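Local structure of VOC domain-containing protein (Streptococcus mutans, 3L7T) at residues L99-D112 with A120-H133. The protein binds zinc as a dimeric member of the glyoxalase/bleomycin resistance (VOC) superfamily and may have lactoylglutathione lyase activity. Residues are numbered along the deposited sequence; the frame is centred on the assembly and turned at random.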
loop_
_atom_site.group_PDB
_atom_site.type_symbol
_atom_site.label_atom_id
_atom_site.label_comp_id
_atom_site.label_asym_id
_atom_site.label_seq_id
_atom_site.Cartn_x
_atom_site.Cartn_y
_atom_site.Cartn_z
ATOM N N LEU A 99 -2.831 -1.236 -21.952
ATOM C CA LEU A 99 -3.546 -0.341 -21.055
ATOM C C LEU A 99 -4.096 0.853 -21.803
ATOM O O LEU A 99 -5.246 1.254 -21.608
ATOM C CB LEU A 99 -2.651 0.120 -19.897
ATOM C CG LEU A 99 -2.499 -0.819 -18.704
ATOM C CD1 LEU A 99 -1.529 -0.237 -17.669
ATOM C CD2 LEU A 99 -3.875 -1.062 -18.061
ATOM N N ILE A 100 -3.255 1.489 -22.608
ATOM C CA ILE A 100 -3.740 2.627 -23.361
ATOM C C ILE A 100 -4.898 2.216 -24.260
ATOM O O ILE A 100 -5.852 2.971 -24.408
ATOM C CB ILE A 100 -2.629 3.291 -24.171
ATOM C CG1 ILE A 100 -1.640 3.959 -23.213
ATOM C CG2 ILE A 100 -3.225 4.318 -25.146
ATOM C CD1 ILE A 100 -0.249 4.185 -23.807
ATOM N N ALA A 101 -4.807 1.007 -24.816
ATOM C CA ALA A 101 -5.821 0.444 -25.725
ATOM C C ALA A 101 -7.134 0.222 -24.983
ATOM O O ALA A 101 -8.213 0.305 -25.574
ATOM C CB ALA A 101 -5.317 -0.879 -26.333
ATOM N N LEU A 102 -7.042 0.015 -23.668
ATOM C CA LEU A 102 -8.235 -0.142 -22.828
ATOM C C LEU A 102 -8.818 1.198 -22.443
ATOM O O LEU A 102 -9.926 1.272 -21.922
ATOM C CB LEU A 102 -7.922 -0.963 -21.565
ATOM C CG LEU A 102 -7.670 -2.459 -21.777
ATOM C CD1 LEU A 102 -6.959 -3.083 -20.581
ATOM C CD2 LEU A 102 -8.963 -3.217 -22.096
ATOM N N GLY A 103 -8.070 2.264 -22.699
ATOM C CA GLY A 103 -8.518 3.602 -22.384
ATOM C C GLY A 103 -7.992 4.075 -21.045
ATOM O O GLY A 103 -8.499 5.050 -20.490
ATOM N N ILE A 104 -6.920 3.437 -20.567
ATOM C CA ILE A 104 -6.235 3.877 -19.345
ATOM C C ILE A 104 -4.967 4.641 -19.735
ATOM O O ILE A 104 -4.136 4.111 -20.468
ATOM C CB ILE A 104 -5.826 2.654 -18.472
ATOM C CG1 ILE A 104 -7.048 1.782 -18.144
ATOM C CG2 ILE A 104 -5.111 3.088 -17.197
ATOM C CD1 ILE A 104 -8.122 2.511 -17.399
ATOM N N ARG A 105 -4.825 5.873 -19.268
ATOM C CA ARG A 105 -3.650 6.683 -19.635
ATOM C C ARG A 105 -2.414 6.199 -18.892
ATOM O O ARG A 105 -2.432 6.058 -17.669
ATOM C CB ARG A 105 -3.871 8.163 -19.319
ATOM C CG ARG A 105 -2.712 9.064 -19.772
ATOM C CD ARG A 105 -2.278 10.032 -18.675
ATOM N NE ARG A 105 -3.105 11.239 -18.642
ATOM C CZ ARG A 105 -2.652 12.476 -18.864
ATOM N NH1 ARG A 105 -1.361 12.686 -19.105
ATOM N NH2 ARG A 105 -3.489 13.510 -18.818
ATOM N N VAL A 106 -1.348 5.934 -19.637
ATOM C CA VAL A 106 -0.092 5.502 -19.035
ATOM C C VAL A 106 1.009 6.495 -19.377
ATOM O O VAL A 106 1.212 6.837 -20.549
ATOM C CB VAL A 106 0.298 4.116 -19.528
ATOM C CG1 VAL A 106 1.476 3.553 -18.699
ATOM C CG2 VAL A 106 -0.923 3.191 -19.449
ATOM N N GLU A 107 1.678 7.005 -18.352
ATOM C CA GLU A 107 2.794 7.926 -18.580
ATOM C C GLU A 107 3.964 7.244 -19.304
ATOM O O GLU A 107 4.026 6.008 -19.410
ATOM C CB GLU A 107 3.217 8.579 -17.252
ATOM C CG GLU A 107 2.086 9.444 -16.661
ATOM C CD GLU A 107 2.441 10.146 -15.347
ATOM O OE1 GLU A 107 3.464 9.780 -14.719
ATOM O OE2 GLU A 107 1.666 11.040 -14.921
ATOM N N GLU A 108 4.849 8.048 -19.892
ATOM C CA GLU A 108 5.940 7.511 -20.703
ATOM C C GLU A 108 6.693 6.452 -19.926
ATOM O O GLU A 108 6.959 6.615 -18.737
ATOM C CB GLU A 108 6.968 8.593 -21.029
ATOM C CG GLU A 108 6.669 9.444 -22.215
ATOM C CD GLU A 108 7.786 10.441 -22.461
ATOM O OE1 GLU A 108 8.915 10.002 -22.782
ATOM O OE2 GLU A 108 7.553 11.642 -22.214
ATOM N N VAL A 109 7.236 5.502 -20.661
ATOM C CA VAL A 109 8.159 4.545 -20.093
ATOM C C VAL A 109 9.435 5.235 -19.614
ATOM O O VAL A 109 10.126 5.906 -20.395
ATOM C CB VAL A 109 8.499 3.456 -21.113
ATOM C CG1 VAL A 109 9.602 2.563 -20.593
ATOM C CG2 VAL A 109 7.251 2.652 -21.446
ATOM N N ARG A 110 9.765 5.040 -18.341
ATOM C CA ARG A 110 11.042 5.477 -17.821
ATOM C C ARG A 110 11.823 4.311 -17.242
ATOM O O ARG A 110 11.375 3.169 -17.297
ATOM C CB ARG A 110 10.873 6.570 -16.783
ATOM C CG ARG A 110 9.741 6.360 -15.819
ATOM C CD ARG A 110 9.158 7.709 -15.396
ATOM N NE ARG A 110 10.153 8.781 -15.456
ATOM C CZ ARG A 110 10.825 9.232 -14.398
ATOM N NH1 ARG A 110 10.605 8.702 -13.201
ATOM N NH2 ARG A 110 11.708 10.215 -14.532
ATOM N N TYR A 111 13.033 4.571 -16.806
ATOM C CA TYR A 111 13.909 3.523 -16.345
ATOM C C TYR A 111 14.160 3.662 -14.846
ATOM O O TYR A 111 14.288 4.726 -14.356
ATOM C CB TYR A 111 15.216 3.511 -17.144
ATOM C CG TYR A 111 15.016 3.337 -18.609
ATOM C CD1 TYR A 111 15.165 2.115 -19.196
ATOM C CD2 TYR A 111 14.643 4.385 -19.397
ATOM C CE1 TYR A 111 14.964 1.940 -20.512
ATOM C CE2 TYR A 111 14.432 4.220 -20.713
ATOM C CZ TYR A 111 14.590 2.995 -21.276
ATOM O OH TYR A 111 14.381 2.849 -22.612
ATOM N N ASP A 112 14.193 2.557 -14.134
ATOM C CA ASP A 112 14.383 2.576 -12.690
ATOM C C ASP A 112 15.733 3.187 -12.406
ATOM O O ASP A 112 16.682 2.921 -13.090
ATOM C CB ASP A 112 14.304 1.166 -12.110
ATOM C CG ASP A 112 14.336 1.148 -10.630
ATOM O OD1 ASP A 112 15.279 1.624 -10.049
ATOM O OD2 ASP A 112 13.420 0.645 -10.014
ATOM N N ALA A 120 6.526 2.126 -15.721
ATOM C CA ALA A 120 5.626 3.181 -16.180
ATOM C C ALA A 120 4.500 3.322 -15.158
ATOM O O ALA A 120 4.044 2.326 -14.620
ATOM C CB ALA A 120 5.069 2.835 -17.541
ATOM N N PHE A 121 4.132 4.559 -14.834
ATOM C CA PHE A 121 2.964 4.834 -13.995
ATOM C C PHE A 121 1.653 4.987 -14.744
ATOM O O PHE A 121 1.575 5.607 -15.824
ATOM C CB PHE A 121 3.176 6.088 -13.141
ATOM C CG PHE A 121 4.088 5.879 -11.961
ATOM C CD1 PHE A 121 3.586 5.409 -10.745
ATOM C CD2 PHE A 121 5.435 6.188 -12.059
ATOM C CE1 PHE A 121 4.422 5.236 -9.650
ATOM C CE2 PHE A 121 6.280 6.017 -10.977
ATOM C CZ PHE A 121 5.777 5.534 -9.772
ATOM N N PHE A 122 0.600 4.479 -14.119
ATOM C CA PHE A 122 -0.779 4.775 -14.522
ATOM C C PHE A 122 -1.552 5.020 -13.230
ATOM O O PHE A 122 -0.952 5.028 -12.157
ATOM C CB PHE A 122 -1.359 3.621 -15.359
ATOM C CG PHE A 122 -1.439 2.303 -14.639
ATOM C CD1 PHE A 122 -2.682 1.764 -14.310
ATOM C CD2 PHE A 122 -0.288 1.518 -14.431
ATOM C CE1 PHE A 122 -2.776 0.502 -13.776
ATOM C CE2 PHE A 122 -0.375 0.278 -13.871
ATOM C CZ PHE A 122 -1.629 -0.242 -13.523
ATOM N N PHE A 123 -2.860 5.249 -13.313
ATOM C CA PHE A 123 -3.615 5.666 -12.129
ATOM C C PHE A 123 -4.966 4.981 -12.060
ATOM O O PHE A 123 -5.550 4.684 -13.079
ATOM C CB PHE A 123 -3.795 7.187 -12.120
ATOM C CG PHE A 123 -2.495 7.934 -12.138
ATOM C CD1 PHE A 123 -1.887 8.315 -10.953
ATOM C CD2 PHE A 123 -1.830 8.146 -13.334
ATOM C CE1 PHE A 123 -0.653 8.936 -10.958
ATOM C CE2 PHE A 123 -0.572 8.736 -13.350
ATOM C CZ PHE A 123 0.009 9.153 -12.164
ATOM N N ASP A 124 -5.452 4.726 -10.845
ATOM C CA ASP A 124 -6.767 4.161 -10.672
ATOM C C ASP A 124 -7.771 5.314 -10.709
ATOM O O ASP A 124 -7.359 6.481 -10.831
ATOM C CB ASP A 124 -6.842 3.259 -9.413
ATOM C CG ASP A 124 -7.330 3.967 -8.151
ATOM O OD1 ASP A 124 -7.297 5.231 -8.039
ATOM O OD2 ASP A 124 -7.677 3.197 -7.194
ATOM N N PRO A 125 -9.068 4.990 -10.754
ATOM C CA PRO A 125 -10.088 6.027 -10.894
ATOM C C PRO A 125 -10.032 7.123 -9.833
ATOM O O PRO A 125 -10.572 8.214 -10.058
ATOM C CB PRO A 125 -11.407 5.240 -10.790
ATOM C CG PRO A 125 -11.047 3.876 -11.302
ATOM C CD PRO A 125 -9.646 3.637 -10.793
ATOM N N ASP A 126 -9.427 6.838 -8.680
ATOM C CA ASP A 126 -9.284 7.809 -7.579
ATOM C C ASP A 126 -7.877 8.393 -7.496
ATOM O O ASP A 126 -7.527 9.060 -6.510
ATOM C CB ASP A 126 -9.696 7.184 -6.255
ATOM C CG ASP A 126 -11.199 6.897 -6.203
ATOM O OD1 ASP A 126 -11.962 7.864 -6.378
ATOM O OD2 ASP A 126 -11.624 5.715 -6.156
ATOM N N GLY A 127 -7.134 8.256 -8.595
ATOM C CA GLY A 127 -5.792 8.841 -8.730
ATOM C C GLY A 127 -4.696 8.106 -7.954
ATOM O O GLY A 127 -3.626 8.674 -7.665
ATOM N N LEU A 128 -4.973 6.866 -7.564
ATOM C CA LEU A 128 -3.958 6.085 -6.819
ATOM C C LEU A 128 -2.859 5.718 -7.842
ATOM O O LEU A 128 -3.163 5.108 -8.872
ATOM C CB LEU A 128 -4.603 4.801 -6.306
ATOM C CG LEU A 128 -3.650 3.817 -5.606
ATOM C CD1 LEU A 128 -3.010 4.570 -4.449
ATOM C CD2 LEU A 128 -4.437 2.581 -5.127
ATOM N N PRO A 129 -1.600 6.124 -7.594
ATOM C CA PRO A 129 -0.558 5.755 -8.573
ATOM C C PRO A 129 -0.228 4.248 -8.532
ATOM O O PRO A 129 0.026 3.690 -7.450
ATOM C CB PRO A 129 0.671 6.556 -8.126
ATOM C CG PRO A 129 0.149 7.666 -7.252
ATOM C CD PRO A 129 -1.095 7.029 -6.559
ATOM N N LEU A 130 -0.280 3.616 -9.696
ATOM C CA LEU A 130 0.060 2.218 -9.876
ATOM C C LEU A 130 1.182 2.135 -10.898
ATOM O O LEU A 130 1.311 2.997 -11.759
ATOM C CB LEU A 130 -1.149 1.403 -10.369
ATOM C CG LEU A 130 -2.402 1.516 -9.509
ATOM C CD1 LEU A 130 -3.630 0.828 -10.157
ATOM C CD2 LEU A 130 -2.130 0.980 -8.046
ATOM N N GLU A 131 2.028 1.123 -10.791
ATOM C CA GLU A 131 3.255 1.157 -11.573
ATOM C C GLU A 131 3.459 -0.208 -12.180
ATOM O O GLU A 131 3.131 -1.213 -11.533
ATOM C CB GLU A 131 4.415 1.539 -10.648
ATOM C CG GLU A 131 5.742 1.693 -11.305
ATOM C CD GLU A 131 6.894 1.757 -10.293
ATOM O OE1 GLU A 131 6.718 2.281 -9.168
ATOM O OE2 GLU A 131 7.984 1.261 -10.631
ATOM N N LEU A 132 3.826 -0.240 -13.464
ATOM C CA LEU A 132 4.277 -1.478 -14.143
ATOM C C LEU A 132 5.791 -1.500 -14.048
ATOM O O LEU A 132 6.431 -0.460 -14.243
ATOM C CB LEU A 132 3.912 -1.400 -15.624
ATOM C CG LEU A 132 2.424 -1.198 -15.921
ATOM C CD1 LEU A 132 2.210 -1.026 -17.415
ATOM C CD2 LEU A 132 1.693 -2.419 -15.360
ATOM N N HIS A 133 6.385 -2.656 -13.763
ATOM C CA HIS A 133 7.836 -2.676 -13.519
ATOM C C HIS A 133 8.407 -4.005 -13.984
ATOM O O HIS A 133 7.797 -5.054 -13.766
ATOM C CB HIS A 133 8.126 -2.456 -12.028
ATOM C CG HIS A 133 9.495 -1.918 -11.743
ATOM N ND1 HIS A 133 10.644 -2.642 -11.973
ATOM C CD2 HIS A 133 9.898 -0.736 -11.212
ATOM C CE1 HIS A 133 11.696 -1.937 -11.587
ATOM N NE2 HIS A 133 11.271 -0.768 -11.145
HETATM O O HOH W 1 -4.034 6.488 -15.555
HETATM O O HOH W 2 5.923 6.515 -16.181
#
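E107 N donates to F121 O (2.9 Å), the one direct backbone hydrogen bond between 99-112 and 120-133. On either side of it a water replaces the direct bond: one accepts from F123 N and donates to R105 O, the other accepts from F121 N and donates to E108 O at 2.8 Å. The connection after helix 92-102 thus runs alongside the edge of one of the two four-stranded mixed sheets of this VOC fold until strand 110-111 joins it.

Apolar contacts fill the inner side, packing the helix end onto the sheet. L99 CD1 stands over the centre of the F122 ring, a CH-pi contact 3.8 Å from the centroid, while L130 CB lies against the opposite face, toward its rim. The same methyl meets L132 CD1 tip to tip, and I104 CG2 approaches F122 CD1 obliquely. V106, with CG1 anti to its backbone N (chi1 -169°), packs that methyl on A120 CB at 3.8 Å. On the outer side, the carboxylate of E107 reaches the edge of the F123 ring, OE2 lying 3.6 Å from CE2.

At the far end H133 NE2 donates to D112 OD2 (2.8 Å), nearly in the imidazole plane and onto the anti lone pair. Y114 N binds D112 OD1. With H133 ND1 also bonded and H7 of the second subunit stacked on the ring, D112 helps to fix the imidazole's rotation and probably polarises it, two residues after E131, a zinc-binding residue that holds no metal in this chain.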